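Local coordinates for angiopoietin-related protein 3 (Homo sapiens, PDB 6EUA), which raises plasma triglycerides by inhibiting lipoprotein lipase and, through the fibrinogen-like domain described here, mediates endothelial cell adhesion, at residues 103-108 and 210-215; 110-115 and 134-139; 10-15 and 48-53. All blocks are in the same frame, centred on the assembly; numbering follows the deposited sequence.

Interaction 1: 103-108 and 210-215; sequences EDWKDN and SIKSTK
The carbonyl oxygen of E103 is the best-held polar atom of this contact: two backbone N-H groups grip it, both lying in the carbonyl plane. The shorter bond comes from K212 N to E103 O at 2.8 Å, the longer from S213 N to the same oxygen at 3.3 Å. A third backbone bond, E103 N to S213 O at 3.1 Å, completes the antiparallel pair of E103 and S213. Their side chains share one face of the sheet, where S213 OG donates to E103 OE2 over 3.0 Å, meeting the carboxylate from above its plane.

K212 carries most of the remaining contact. Its CG is anti to the backbone N, and the side chain crosses the W105 indole obliquely, so that K212 CB sits over the five-membered ring, 3.8 Å from the centroid and 14° off the normal, a CH-pi contact. Further out, K212 CD lies over the same face near its rim, 3.7 Å from W105 CE3. The edge of the indole is met near its plane by S210 OG, 3.1 Å from W105 CD1, while W105 NE1 gives a weak hydrogen bond to R197 O. A bend at chi3 and chi4 turns K212 NZ back to the type I turn D104-D107. There K212 NZ forms a salt bridge with D107 OD1, modelled at a very short 2.4 Å on a poorly ordered aspartate, and weak bonds to the carbonyls of D104 and W105. E103 OE2 is near enough to add, probably, to the negative field around the ammonium.

Two residues, K212 and S213, thus stand opposite the single E103, with K212 at phi/psi -97°/-32°: a classic beta bulge, placed where the chain turns a corner into strand 213-220 of the fibrinogen C-terminal domain.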
ATOM      1  N   GLU A 103      11.730 -11.630  12.237  1.00 42.80           N
ATOM      2  CA  GLU A 103      12.042 -10.550  13.155  1.00 40.26           C
ATOM      3  C   GLU A 103      11.461 -10.945  14.500  1.00 45.45           C
ATOM      4  O   GLU A 103      10.298 -11.351  14.577  1.00 43.58           O
ATOM      5  CB  GLU A 103      11.472  -9.220  12.645  1.00 47.64           C
ATOM      6  CG  GLU A 103      11.156  -8.206  13.719  1.00 68.37           C
ATOM      7  CD  GLU A 103      10.636  -6.894  13.148  1.00 81.75           C
ATOM      8  OE1 GLU A 103      11.460  -6.061  12.711  1.00 84.93           O
ATOM      9  OE2 GLU A 103       9.400  -6.701  13.132  1.00 83.72           O
ATOM     10  N   ASP A 104      12.279 -10.883  15.547  1.00 49.72           N
ATOM     11  CA  ASP A 104      11.820 -11.293  16.865  1.00 47.37           C
ATOM     12  C   ASP A 104      11.155 -10.102  17.554  1.00 52.94           C
ATOM     13  O   ASP A 104      10.990  -9.030  16.966  1.00 60.42           O
ATOM     14  CB  ASP A 104      12.977 -11.877  17.669  1.00 53.15           C
ATOM     15  CG  ASP A 104      14.143 -10.917  17.802  1.00 65.00           C
ATOM     16  OD1 ASP A 104      13.957  -9.832  18.397  1.00 58.22           O
ATOM     17  OD2 ASP A 104      15.250 -11.259  17.330  1.00 69.24           O
ATOM     18  N   TRP A 105      10.745 -10.280  18.814  1.00 57.16           N
ATOM     19  CA  TRP A 105      10.122  -9.185  19.550  1.00 66.69           C
ATOM     20  C   TRP A 105      11.124  -8.116  19.961  1.00 66.99           C
ATOM     21  O   TRP A 105      10.740  -6.953  20.107  1.00 75.38           O
ATOM     22  CB  TRP A 105       9.361  -9.737  20.764  1.00 71.45           C
ATOM     23  CG  TRP A 105       8.223 -10.590  20.301  1.00 73.36           C
ATOM     24  CD1 TRP A 105       8.273 -11.920  19.995  1.00 73.05           C
ATOM     25  CD2 TRP A 105       6.878 -10.165  20.025  1.00 72.23           C
ATOM     26  NE1 TRP A 105       7.043 -12.355  19.562  1.00 67.75           N
ATOM     27  CE2 TRP A 105       6.168 -11.301  19.569  1.00 68.38           C
ATOM     28  CE3 TRP A 105       6.204  -8.942  20.123  1.00 68.82           C
ATOM     29  CZ2 TRP A 105       4.820 -11.248  19.215  1.00 61.34           C
ATOM     30  CZ3 TRP A 105       4.863  -8.892  19.769  1.00 68.70           C
ATOM     31  CH2 TRP A 105       4.185 -10.041  19.320  1.00 62.09           C
ATOM     32  N   LYS A 106      12.398  -8.470  20.116  1.00 72.07           N
ATOM     33  CA  LYS A 106      13.449  -7.484  20.342  1.00 78.53           C
ATOM     34  C   LYS A 106      13.853  -6.769  19.059  1.00 77.23           C
ATOM     35  O   LYS A 106      14.822  -6.003  19.074  1.00 78.10           O
ATOM     36  CB  LYS A 106      14.685  -8.150  20.964  1.00 79.91           C
ATOM     37  CG  LYS A 106      14.399  -9.123  22.114  1.00 79.10           C
ATOM     38  CD  LYS A 106      13.440  -8.546  23.151  1.00 78.84           C
ATOM     39  CE  LYS A 106      12.748  -9.644  23.957  1.00 75.85           C
ATOM     40  NZ  LYS A 106      12.430  -9.207  25.356  1.00 77.68           N
ATOM     41  N   ASP A 107      13.151  -7.040  17.957  1.00 76.58           N
ATOM     42  CA  ASP A 107      13.338  -6.406  16.655  1.00 80.88           C
ATOM     43  C   ASP A 107      14.658  -6.770  15.989  1.00 76.18           C
ATOM     44  O   ASP A 107      15.088  -6.079  15.061  1.00 81.54           O
ATOM     45  CB  ASP A 107      13.198  -4.886  16.756  1.00 94.01           C
ATOM     46  CG  ASP A 107      11.835  -4.473  17.250  1.00104.19           C
ATOM     47  OD1 ASP A 107      10.833  -4.969  16.692  1.00104.92           O
ATOM     48  OD2 ASP A 107      11.763  -3.668  18.202  1.00110.42           O
ATOM     49  N   ASN A 108      15.317  -7.838  16.429  1.00 65.12           N
ATOM     50  CA  ASN A 108      16.457  -8.351  15.685  1.00 56.80           C
ATOM     51  C   ASN A 108      15.976  -9.094  14.446  1.00 49.44           C
ATOM     52  O   ASN A 108      14.935  -9.757  14.461  1.00 46.01           O
ATOM     53  CB  ASN A 108      17.303  -9.290  16.542  1.00 55.81           C
ATOM     54  CG  ASN A 108      17.874  -8.620  17.769  1.00 64.76           C
ATOM     55  OD1 ASN A 108      17.361  -7.606  18.250  1.00 72.85           O
ATOM     56  ND2 ASN A 108      18.949  -9.195  18.292  1.00 60.75           N
ATOM     57  N   SER A 210      11.550 -16.721  19.333  1.00 38.56           N
ATOM     58  CA  SER A 210      10.228 -16.102  19.353  1.00 41.67           C
ATOM     59  C   SER A 210      10.111 -15.138  18.173  1.00 40.59           C
ATOM     60  O   SER A 210      10.917 -14.213  18.049  1.00 51.40           O
ATOM     61  CB  SER A 210      10.011 -15.371  20.678  1.00 44.86           C
ATOM     62  OG  SER A 210       8.694 -14.856  20.794  1.00 42.32           O
ATOM     63  N   ILE A 211       9.131 -15.355  17.302  1.00 36.65           N
ATOM     64  CA  ILE A 211       9.012 -14.606  16.047  1.00 41.45           C
ATOM     65  C   ILE A 211       7.794 -13.688  16.101  1.00 44.26           C
ATOM     66  O   ILE A 211       6.680 -14.132  16.405  1.00 41.17           O
ATOM     67  CB  ILE A 211       8.929 -15.551  14.835  1.00 44.59           C
ATOM     68  CG1 ILE A 211      10.031 -16.606  14.910  1.00 45.35           C
ATOM     69  CG2 ILE A 211       9.016 -14.760  13.531  1.00 44.10           C
ATOM     70  CD1 ILE A 211      11.433 -16.043  14.866  1.00 33.01           C
ATOM     71  N   LYS A 212       8.003 -12.411  15.785  1.00 44.09           N
ATOM     72  CA  LYS A 212       6.937 -11.419  15.735  1.00 35.86           C
ATOM     73  C   LYS A 212       6.406 -11.197  14.322  1.00 40.50           C
ATOM     74  O   LYS A 212       5.212 -10.916  14.146  1.00 40.33           O
ATOM     75  CB  LYS A 212       7.431 -10.079  16.311  1.00 40.17           C
ATOM     76  CG  LYS A 212       6.525  -8.888  15.996  1.00 47.93           C
ATOM     77  CD  LYS A 212       6.927  -7.640  16.746  1.00 60.53           C
ATOM     78  CE  LYS A 212       8.215  -7.044  16.197  1.00 69.68           C
ATOM     79  NZ  LYS A 212       9.014  -6.385  17.270  1.00 76.59           N
ATOM     80  N   SER A 213       7.260 -11.322  13.307  1.00 32.54           N
ATOM     81  CA  SER A 213       6.862 -11.058  11.933  1.00 39.18           C
ATOM     82  C   SER A 213       7.706 -11.924  11.012  1.00 33.42           C
ATOM     83  O   SER A 213       8.862 -12.233  11.318  1.00 36.55           O
ATOM     84  CB  SER A 213       6.995  -9.563  11.583  1.00 41.38           C
ATOM     85  OG  SER A 213       8.342  -9.132  11.644  1.00 55.27           O
ATOM     86  N   THR A 214       7.105 -12.358   9.900  1.00 34.40           N
ATOM     87  CA  THR A 214       7.775 -13.242   8.957  1.00 35.30           C
ATOM     88  C   THR A 214       7.616 -12.720   7.537  1.00 37.92           C
ATOM     89  O   THR A 214       6.613 -12.086   7.202  1.00 36.11           O
ATOM     90  CB  THR A 214       7.218 -14.705   9.011  1.00 34.02           C
ATOM     91  OG1 THR A 214       5.851 -14.742   8.543  1.00 30.12           O
ATOM     92  CG2 THR A 214       7.298 -15.267  10.432  1.00 28.23           C
ATOM     93  N   LYS A 215       8.613 -13.015   6.704  1.00 34.78           N
ATOM     94  CA  LYS A 215       8.499 -12.903   5.259  1.00 25.53           C
ATOM     95  C   LYS A 215       9.059 -14.171   4.643  1.00 29.48           C
ATOM     96  O   LYS A 215      10.084 -14.687   5.096  1.00 28.09           O
ATOM     97  CB  LYS A 215       9.274 -11.708   4.693  1.00 26.53           C
ATOM     98  CG  LYS A 215       8.642 -10.335   4.912  1.00 31.47           C
ATOM     99  CD  LYS A 215       9.615  -9.254   4.471  1.00 34.87           C
ATOM    100  CE  LYS A 215       9.088  -7.853   4.735  1.00 37.96           C
ATOM    101  NZ  LYS A 215       9.599  -6.871   3.740  1.00 42.61           N
TER

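Interaction 2: 110-115 and 134-139; sequences HYIEYS and GNVPNA
Packing is tight where G134 meets Y111 and I112, G134 CA lying 3.9 Å from I112 CA, and looser on the buried side, made by I112, V136, Y114 and N138. I112 is fully extended, CG1 anti to the backbone N, and its CD1 reaches N138 CB at 3.7 Å; its CG2 branch touches V136 CG1 more loosely, at 4.1 Å. V136 also presses CB against H110 CB, 3.6 Å away, the two side chains crossing at about a right angle. Y114 OH donates to N138 OD1 over a short 2.5 Å. That oxygen lies at the tyrosine ring edge, in the ring plane, while ring and amide are turned 70° apart. The other end of the amide is held too: N138 ND2 donates to I140 O, which fixes which way round the amide sits.

On the exposed side two hydrogen bonds tie the chain after the strand to Y111. N135 CG stands between its backbone N and carbonyl carbon, chi1 57°, which folds OD1 back to accept from Y111 N at 2.9 Å. In return N135 N donates to Y111 O. The Y111 ring lies over G134, whose CA is 3.9 Å from its centroid in a CH-pi contact. Any side chain at G134 would collide with Y111 O, since a CB would come within 2.7 Å of it.

The loop leaving strand 127-134 therefore folds along strand 109-118, which pairs on its other side with strand 96-104. P137 O accepts from W201 NE1, and W201 of strand 199-202 also packs on Y114, joining the loop to the neighbouring two-stranded sheet.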
ATOM      1  N   HIS A 110      16.632 -11.934  11.508  1.00 49.32           N
ATOM      2  CA  HIS A 110      17.294 -13.163  11.094  1.00 46.09           C
ATOM      3  C   HIS A 110      16.837 -13.528   9.687  1.00 47.60           C
ATOM      4  O   HIS A 110      15.680 -13.303   9.327  1.00 40.07           O
ATOM      5  CB  HIS A 110      16.969 -14.314  12.054  1.00 42.72           C
ATOM      6  CG  HIS A 110      17.297 -14.020  13.483  1.00 60.43           C
ATOM      7  ND1 HIS A 110      16.356 -13.572  14.387  1.00 61.78           N
ATOM      8  CD2 HIS A 110      18.462 -14.108  14.166  1.00 64.25           C
ATOM      9  CE1 HIS A 110      16.929 -13.402  15.566  1.00 63.47           C
ATOM     10  NE2 HIS A 110      18.206 -13.720  15.459  1.00 65.64           N
ATOM     11  N   TYR A 111      17.739 -14.101   8.893  1.00 45.87           N
ATOM     12  CA  TYR A 111      17.385 -14.594   7.569  1.00 35.84           C
ATOM     13  C   TYR A 111      18.039 -15.945   7.334  1.00 40.42           C
ATOM     14  O   TYR A 111      19.058 -16.285   7.945  1.00 46.46           O
ATOM     15  CB  TYR A 111      17.807 -13.624   6.454  1.00 34.67           C
ATOM     16  CG  TYR A 111      19.282 -13.711   6.123  1.00 51.59           C
ATOM     17  CD1 TYR A 111      19.734 -14.449   5.031  1.00 59.30           C
ATOM     18  CD2 TYR A 111      20.228 -13.073   6.919  1.00 53.72           C
ATOM     19  CE1 TYR A 111      21.088 -14.538   4.740  1.00 62.66           C
ATOM     20  CE2 TYR A 111      21.581 -13.160   6.634  1.00 59.93           C
ATOM     21  CZ  TYR A 111      22.003 -13.893   5.544  1.00 65.32           C
ATOM     22  OH  TYR A 111      23.344 -13.983   5.252  1.00 72.24           O
ATOM     23  N   ILE A 112      17.444 -16.708   6.423  1.00 35.24           N
ATOM     24  CA  ILE A 112      18.056 -17.939   5.942  1.00 34.18           C
ATOM     25  C   ILE A 112      17.586 -18.174   4.517  1.00 39.16           C
ATOM     26  O   ILE A 112      16.434 -17.897   4.168  1.00 36.55           O
ATOM     27  CB  ILE A 112      17.747 -19.130   6.881  1.00 36.71           C
ATOM     28  CG1 ILE A 112      18.324 -20.434   6.325  1.00 36.60           C
ATOM     29  CG2 ILE A 112      16.269 -19.228   7.195  1.00 40.28           C
ATOM     30  CD1 ILE A 112      18.266 -21.598   7.330  1.00 37.94           C
ATOM     31  N   GLU A 113      18.502 -18.647   3.681  1.00 41.60           N
ATOM     32  CA  GLU A 113      18.206 -18.925   2.287  1.00 35.91           C
ATOM     33  C   GLU A 113      18.374 -20.412   2.018  1.00 37.22           C
ATOM     34  O   GLU A 113      19.239 -21.071   2.606  1.00 36.84           O
ATOM     35  CB  GLU A 113      19.091 -18.095   1.356  1.00 38.58           C
ATOM     36  CG  GLU A 113      18.820 -16.608   1.466  1.00 54.56           C
ATOM     37  CD  GLU A 113      19.391 -15.805   0.312  1.00 61.98           C
ATOM     38  OE1 GLU A 113      19.905 -16.421  -0.647  1.00 66.47           O
ATOM     39  OE2 GLU A 113      19.334 -14.556   0.374  1.00 62.31           O
ATOM     40  N   TYR A 114      17.515 -20.931   1.144  1.00 40.71           N
ATOM     41  CA  TYR A 114      17.538 -22.314   0.704  1.00 36.51           C
ATOM     42  C   TYR A 114      17.414 -22.363  -0.806  1.00 37.28           C
ATOM     43  O   TYR A 114      16.795 -21.490  -1.424  1.00 29.35           O
ATOM     44  CB  TYR A 114      16.384 -23.154   1.255  1.00 38.03           C
ATOM     45  CG  TYR A 114      16.064 -23.031   2.718  1.00 39.83           C
ATOM     46  CD1 TYR A 114      15.430 -21.897   3.229  1.00 35.83           C
ATOM     47  CD2 TYR A 114      16.370 -24.071   3.594  1.00 33.80           C
ATOM     48  CE1 TYR A 114      15.125 -21.802   4.576  1.00 39.56           C
ATOM     49  CE2 TYR A 114      16.075 -23.984   4.935  1.00 36.06           C
ATOM     50  CZ  TYR A 114      15.453 -22.852   5.427  1.00 42.17           C
ATOM     51  OH  TYR A 114      15.150 -22.794   6.774  1.00 36.48           O
ATOM     52  N   SER A 115      17.969 -23.427  -1.378  1.00 39.35           N
ATOM     53  CA  SER A 115      17.697 -23.828  -2.749  1.00 38.71           C
ATOM     54  C   SER A 115      16.587 -24.872  -2.722  1.00 41.95           C
ATOM     55  O   SER A 115      16.674 -25.847  -1.961  1.00 33.42           O
ATOM     56  CB  SER A 115      18.966 -24.385  -3.402  1.00 39.83           C
ATOM     57  OG  SER A 115      18.676 -25.114  -4.582  1.00 48.16           O
ATOM     58  N   GLY A 134      22.696 -18.043   5.847  1.00 43.07           N
ATOM     59  CA  GLY A 134      21.826 -17.429   6.830  1.00 46.34           C
ATOM     60  C   GLY A 134      22.575 -17.107   8.106  1.00 49.17           C
ATOM     61  O   GLY A 134      23.671 -17.602   8.369  1.00 51.17           O
ATOM     62  N   ASN A 135      21.963 -16.251   8.927  1.00 48.07           N
ATOM     63  CA  ASN A 135      22.494 -15.936  10.253  1.00 49.04           C
ATOM     64  C   ASN A 135      21.639 -16.525  11.368  1.00 49.60           C
ATOM     65  O   ASN A 135      21.784 -16.136  12.532  1.00 45.74           O
ATOM     66  CB  ASN A 135      22.645 -14.422  10.440  1.00 42.62           C
ATOM     67  CG  ASN A 135      21.342 -13.661  10.229  1.00 49.37           C
ATOM     68  OD1 ASN A 135      20.248 -14.207  10.393  1.00 44.38           O
ATOM     69  ND2 ASN A 135      21.459 -12.388   9.861  1.00 52.08           N
ATOM     70  N   VAL A 136      20.733 -17.433  11.028  1.00 47.80           N
ATOM     71  CA  VAL A 136      19.899 -18.145  11.990  1.00 50.42           C
ATOM     72  C   VAL A 136      19.910 -19.613  11.573  1.00 53.03           C
ATOM     73  O   VAL A 136      19.808 -19.923  10.376  1.00 48.18           O
ATOM     74  CB  VAL A 136      18.480 -17.544  12.057  1.00 48.50           C
ATOM     75  CG1 VAL A 136      17.638 -17.905  10.826  1.00 45.72           C
ATOM     76  CG2 VAL A 136      17.773 -17.956  13.336  1.00 52.12           C
ATOM     77  N   PRO A 137      20.086 -20.543  12.505  1.00 56.15           N
ATOM     78  CA  PRO A 137      20.139 -21.956  12.122  1.00 59.23           C
ATOM     79  C   PRO A 137      18.823 -22.411  11.508  1.00 56.40           C
ATOM     80  O   PRO A 137      17.762 -21.820  11.721  1.00 58.66           O
ATOM     81  CB  PRO A 137      20.426 -22.683  13.441  1.00 66.17           C
ATOM     82  CG  PRO A 137      20.910 -21.624  14.386  1.00 66.11           C
ATOM     83  CD  PRO A 137      20.251 -20.351  13.954  1.00 60.89           C
ATOM     84  N   ASN A 138      18.917 -23.474  10.715  1.00 48.24           N
ATOM     85  CA  ASN A 138      17.758 -24.023  10.036  1.00 47.61           C
ATOM     86  C   ASN A 138      16.874 -24.797  11.007  1.00 47.47           C
ATOM     87  O   ASN A 138      17.369 -25.497  11.893  1.00 49.83           O
ATOM     88  CB  ASN A 138      18.205 -24.938   8.898  1.00 50.53           C
ATOM     89  CG  ASN A 138      17.039 -25.531   8.136  1.00 45.52           C
ATOM     90  OD1 ASN A 138      16.035 -24.868   7.896  1.00 43.37           O
ATOM     91  ND2 ASN A 138      17.163 -26.792   7.767  1.00 50.80           N
ATOM     92  N   ALA A 139      15.554 -24.670  10.828  1.00 43.07           N
ATOM     93  CA  ALA A 139      14.572 -25.424  11.594  1.00 41.31           C
ATOM     94  C   ALA A 139      13.756 -26.394  10.753  1.00 39.12           C
ATOM     95  O   ALA A 139      12.973 -27.162  11.317  1.00 41.23           O
ATOM     96  CB  ALA A 139      13.602 -24.472  12.315  1.00 47.79           C
TER

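Interaction 3: 10-15 and 48-53; sequences PAECTT and PWTLIQ
Of the flat groups here, the E12 carboxylate faces the helix start, met on one and the same face by the backbone N-H groups of T14 and T15, both above its plane; the W49 indole points away from 10-15 and takes no part, standing edge-to-face with the H219 ring. E12 is thus the N-cap of helix 13-18, the first helix of the fibrinogen C-terminal domain. The evidence lies in the bonds: T14 N reaches E12 OE2 at 3.1 Å and a nearly straight 170°, and T15 N reaches E12 OE1 at 3.0 Å. CG of E12 takes the crowded position between N and carbonyl carbon, chi1 52°, and a second bend at chi2 75° curls the carboxylate back over the helix start, whose N-H groups would be expected to stabilise its negative charge.

Across the contact no direct hydrogen bond forms. Instead, one water bridges the segments: it lies 2.5 Å from T14 OG1, donates to E12 OE2, and gives a weak bond to P48 O at 2.8 Å. An alanine in place of E12 removes both carboxylate oxygens, and so would probably loosen the first helical turn and take away one of the water's three partners.

Apolar contact comes from the pyrrolidine of P48, whose CG lies against T14 CA at 3.7 Å. C13 points its CB toward the strand, 3.6 Å from W49 O, and its sulfur is joined to C41 of strand 37-44, so helix start and sheet are also linked covalently. Beside the disulfide, T50 OG1 rests 3.3 Å from C13 SG, a buried hydroxyl with no hydrogen-bonding partner in the model.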
ATOM      1  N   PRO A  10       5.320  -9.004 -17.566  1.00 43.68           N
ATOM      2  CA  PRO A  10       6.457  -9.730 -16.988  1.00 40.92           C
ATOM      3  C   PRO A  10       6.037 -11.035 -16.334  1.00 40.83           C
ATOM      4  O   PRO A  10       4.932 -11.163 -15.800  1.00 43.70           O
ATOM      5  CB  PRO A  10       7.007  -8.746 -15.947  1.00 45.51           C
ATOM      6  CG  PRO A  10       6.520  -7.404 -16.391  1.00 51.37           C
ATOM      7  CD  PRO A  10       5.185  -7.646 -17.014  1.00 47.60           C
ATOM      8  N   ALA A  11       6.960 -12.001 -16.357  1.00 39.76           N
ATOM      9  CA  ALA A  11       6.680 -13.329 -15.813  1.00 40.82           C
ATOM     10  C   ALA A  11       6.708 -13.337 -14.294  1.00 42.90           C
ATOM     11  O   ALA A  11       5.945 -14.080 -13.663  1.00 50.20           O
ATOM     12  CB  ALA A  11       7.679 -14.346 -16.360  1.00 39.67           C
ATOM     13  N   GLU A  12       7.590 -12.542 -13.692  1.00 28.12           N
ATOM     14  CA  GLU A  12       7.673 -12.424 -12.234  1.00 29.75           C
ATOM     15  C   GLU A  12       8.559 -11.222 -11.894  1.00 31.24           C
ATOM     16  O   GLU A  12       8.860 -10.400 -12.757  1.00 29.15           O
ATOM     17  CB  GLU A  12       8.156 -13.736 -11.592  1.00 39.65           C
ATOM     18  CG  GLU A  12       9.437 -14.308 -12.178  1.00 50.40           C
ATOM     19  CD  GLU A  12      10.657 -13.538 -11.733  1.00 58.38           C
ATOM     20  OE1 GLU A  12      11.217 -12.846 -12.597  1.00 66.18           O
ATOM     21  OE2 GLU A  12      11.045 -13.611 -10.544  1.00 58.90           O
ATOM     22  N   CYS A  13       8.968 -11.137 -10.618  1.00 30.79           N
ATOM     23  CA  CYS A  13       9.534  -9.900 -10.091  1.00 31.55           C
ATOM     24  C   CYS A  13      10.935  -9.613 -10.639  1.00 37.92           C
ATOM     25  O   CYS A  13      11.314  -8.441 -10.775  1.00 35.84           O
ATOM     26  CB  CYS A  13       9.547  -9.952  -8.563  1.00 25.14           C
ATOM     27  SG  CYS A  13       7.882  -9.786  -7.802  1.00 33.06           S
ATOM     28  N   THR A  14      11.722 -10.651 -10.932  1.00 29.01           N
ATOM     29  CA  THR A  14      13.065 -10.425 -11.456  1.00 33.74           C
ATOM     30  C   THR A  14      13.004  -9.727 -12.806  1.00 37.70           C
ATOM     31  O   THR A  14      13.808  -8.825 -13.092  1.00 36.54           O
ATOM     32  CB  THR A  14      13.812 -11.755 -11.567  1.00 36.45           C
ATOM     33  OG1 THR A  14      14.031 -12.281 -10.258  1.00 43.08           O
ATOM     34  CG2 THR A  14      15.152 -11.599 -12.296  1.00 31.63           C
ATOM     35  N   THR A  15      12.047 -10.115 -13.653  1.00 29.32           N
ATOM     36  CA  THR A  15      11.938  -9.443 -14.938  1.00 33.06           C
ATOM     37  C   THR A  15      11.312  -8.055 -14.778  1.00 34.16           C
ATOM     38  O   THR A  15      11.577  -7.146 -15.567  1.00 30.28           O
ATOM     39  CB  THR A  15      11.125 -10.290 -15.902  1.00 42.84           C
ATOM     40  OG1 THR A  15       9.746  -9.979 -15.769  1.00 57.03           O
ATOM     41  CG2 THR A  15      11.297 -11.780 -15.596  1.00 37.23           C
ATOM     42  N   PRO A  48      15.897  -8.447  -6.618  1.00 30.56           N
ATOM     43  CA  PRO A  48      14.447  -8.593  -6.477  1.00 26.05           C
ATOM     44  C   PRO A  48      14.019  -9.982  -6.023  1.00 29.58           C
ATOM     45  O   PRO A  48      14.610 -10.996  -6.394  1.00 30.57           O
ATOM     46  CB  PRO A  48      13.950  -8.341  -7.905  1.00 30.64           C
ATOM     47  CG  PRO A  48      15.044  -8.943  -8.742  1.00 33.34           C
ATOM     48  CD  PRO A  48      16.330  -8.657  -8.012  1.00 30.32           C
ATOM     49  N   TRP A  49      12.946 -10.005  -5.222  1.00 25.32           N
ATOM     50  CA  TRP A  49      12.283 -11.221  -4.761  1.00 27.53           C
ATOM     51  C   TRP A  49      10.785 -11.095  -5.013  1.00 30.87           C
ATOM     52  O   TRP A  49      10.241  -9.986  -5.000  1.00 27.66           O
ATOM     53  CB  TRP A  49      12.516 -11.476  -3.235  1.00 24.31           C
ATOM     54  CG  TRP A  49      13.968 -11.632  -2.824  1.00 26.76           C
ATOM     55  CD1 TRP A  49      14.885 -10.630  -2.650  1.00 32.35           C
ATOM     56  CD2 TRP A  49      14.668 -12.863  -2.562  1.00 27.75           C
ATOM     57  NE1 TRP A  49      16.110 -11.158  -2.302  1.00 31.96           N
ATOM     58  CE2 TRP A  49      16.004 -12.524  -2.228  1.00 34.77           C
ATOM     59  CE3 TRP A  49      14.297 -14.214  -2.577  1.00 33.96           C
ATOM     60  CZ2 TRP A  49      16.972 -13.492  -1.901  1.00 31.93           C
ATOM     61  CZ3 TRP A  49      15.255 -15.174  -2.247  1.00 35.43           C
ATOM     62  CH2 TRP A  49      16.584 -14.805  -1.922  1.00 32.23           C
ATOM     63  N   THR A  50      10.110 -12.235  -5.225  1.00 23.58           N
ATOM     64  CA  THR A  50       8.651 -12.285  -5.125  1.00 25.55           C
ATOM     65  C   THR A  50       8.285 -12.635  -3.684  1.00 26.40           C
ATOM     66  O   THR A  50       8.694 -13.684  -3.177  1.00 25.85           O
ATOM     67  CB  THR A  50       8.039 -13.313  -6.089  1.00 27.02           C
ATOM     68  OG1 THR A  50       8.395 -12.999  -7.443  1.00 28.01           O
ATOM     69  CG2 THR A  50       6.503 -13.327  -5.965  1.00 24.26           C
ATOM     70  N   LEU A  51       7.537 -11.763  -3.014  1.00 24.87           N
ATOM     71  CA  LEU A  51       7.097 -12.053  -1.650  1.00 22.77           C
ATOM     72  C   LEU A  51       5.904 -13.003  -1.698  1.00 27.88           C
ATOM     73  O   LEU A  51       4.876 -12.668  -2.291  1.00 24.71           O
ATOM     74  CB  LEU A  51       6.721 -10.762  -0.922  1.00 20.18           C
ATOM     75  CG  LEU A  51       6.267 -10.793   0.541  1.00 25.10           C
ATOM     76  CD1 LEU A  51       7.339 -11.422   1.456  1.00 21.57           C
ATOM     77  CD2 LEU A  51       5.959  -9.386   1.008  1.00 23.74           C
ATOM     78  N   ILE A  52       6.026 -14.189  -1.094  1.00 25.79           N
ATOM     79  CA  ILE A  52       4.930 -15.155  -1.135  1.00 28.47           C
ATOM     80  C   ILE A  52       4.198 -15.289   0.199  1.00 32.53           C
ATOM     81  O   ILE A  52       3.085 -15.836   0.217  1.00 29.51           O
ATOM     82  CB  ILE A  52       5.401 -16.539  -1.630  1.00 21.95           C
ATOM     83  CG1 ILE A  52       6.427 -17.150  -0.662  1.00 29.10           C
ATOM     84  CG2 ILE A  52       5.967 -16.422  -3.058  1.00 25.52           C
ATOM     85  CD1 ILE A  52       6.578 -18.663  -0.806  1.00 30.76           C
ATOM     86  N   GLN A  53       4.762 -14.792   1.302  1.00 29.75           N
ATOM     87  CA  GLN A  53       4.096 -14.850   2.593  1.00 26.90           C
ATOM     88  C   GLN A  53       4.565 -13.656   3.415  1.00 30.66           C
ATOM     89  O   GLN A  53       5.744 -13.295   3.374  1.00 24.79           O
ATOM     90  CB  GLN A  53       4.400 -16.169   3.334  1.00 26.55           C
ATOM     91  CG  GLN A  53       3.679 -16.337   4.686  1.00 24.99           C
ATOM     92  CD  GLN A  53       4.531 -15.994   5.900  1.00 29.58           C
ATOM     93  OE1 GLN A  53       5.341 -15.067   5.873  1.00 27.82           O
ATOM     94  NE2 GLN A  53       4.323 -16.727   6.988  1.00 34.09           N
TER
HETATM   95  O   HOH W   1      12.769 -12.240  -8.144  1.00 33.19           O

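In the fold
All three contacts lie in the fibrinogen C-terminal domain and reach its main antiparallel sheet. Interaction 3 comes first along the chain and closes before the others open; interaction 2 is nested inside the long loop closed by interaction 1. Centres of interactions 1 and 2 are about 14 Å apart, on the adjacent strands 96-104 and 109-118, where D104 packs on H110. Interaction 3 is about 23 Å from interaction 1 and 20 Å from interaction 2, centre to centre. Strands 213-220 and 47-55 connect it to interaction 1, with a probable T214-Q53 hydrogen bond, while E113 touches W49. One sheet thus ties the domain's N-terminal helix to its C-terminal strand.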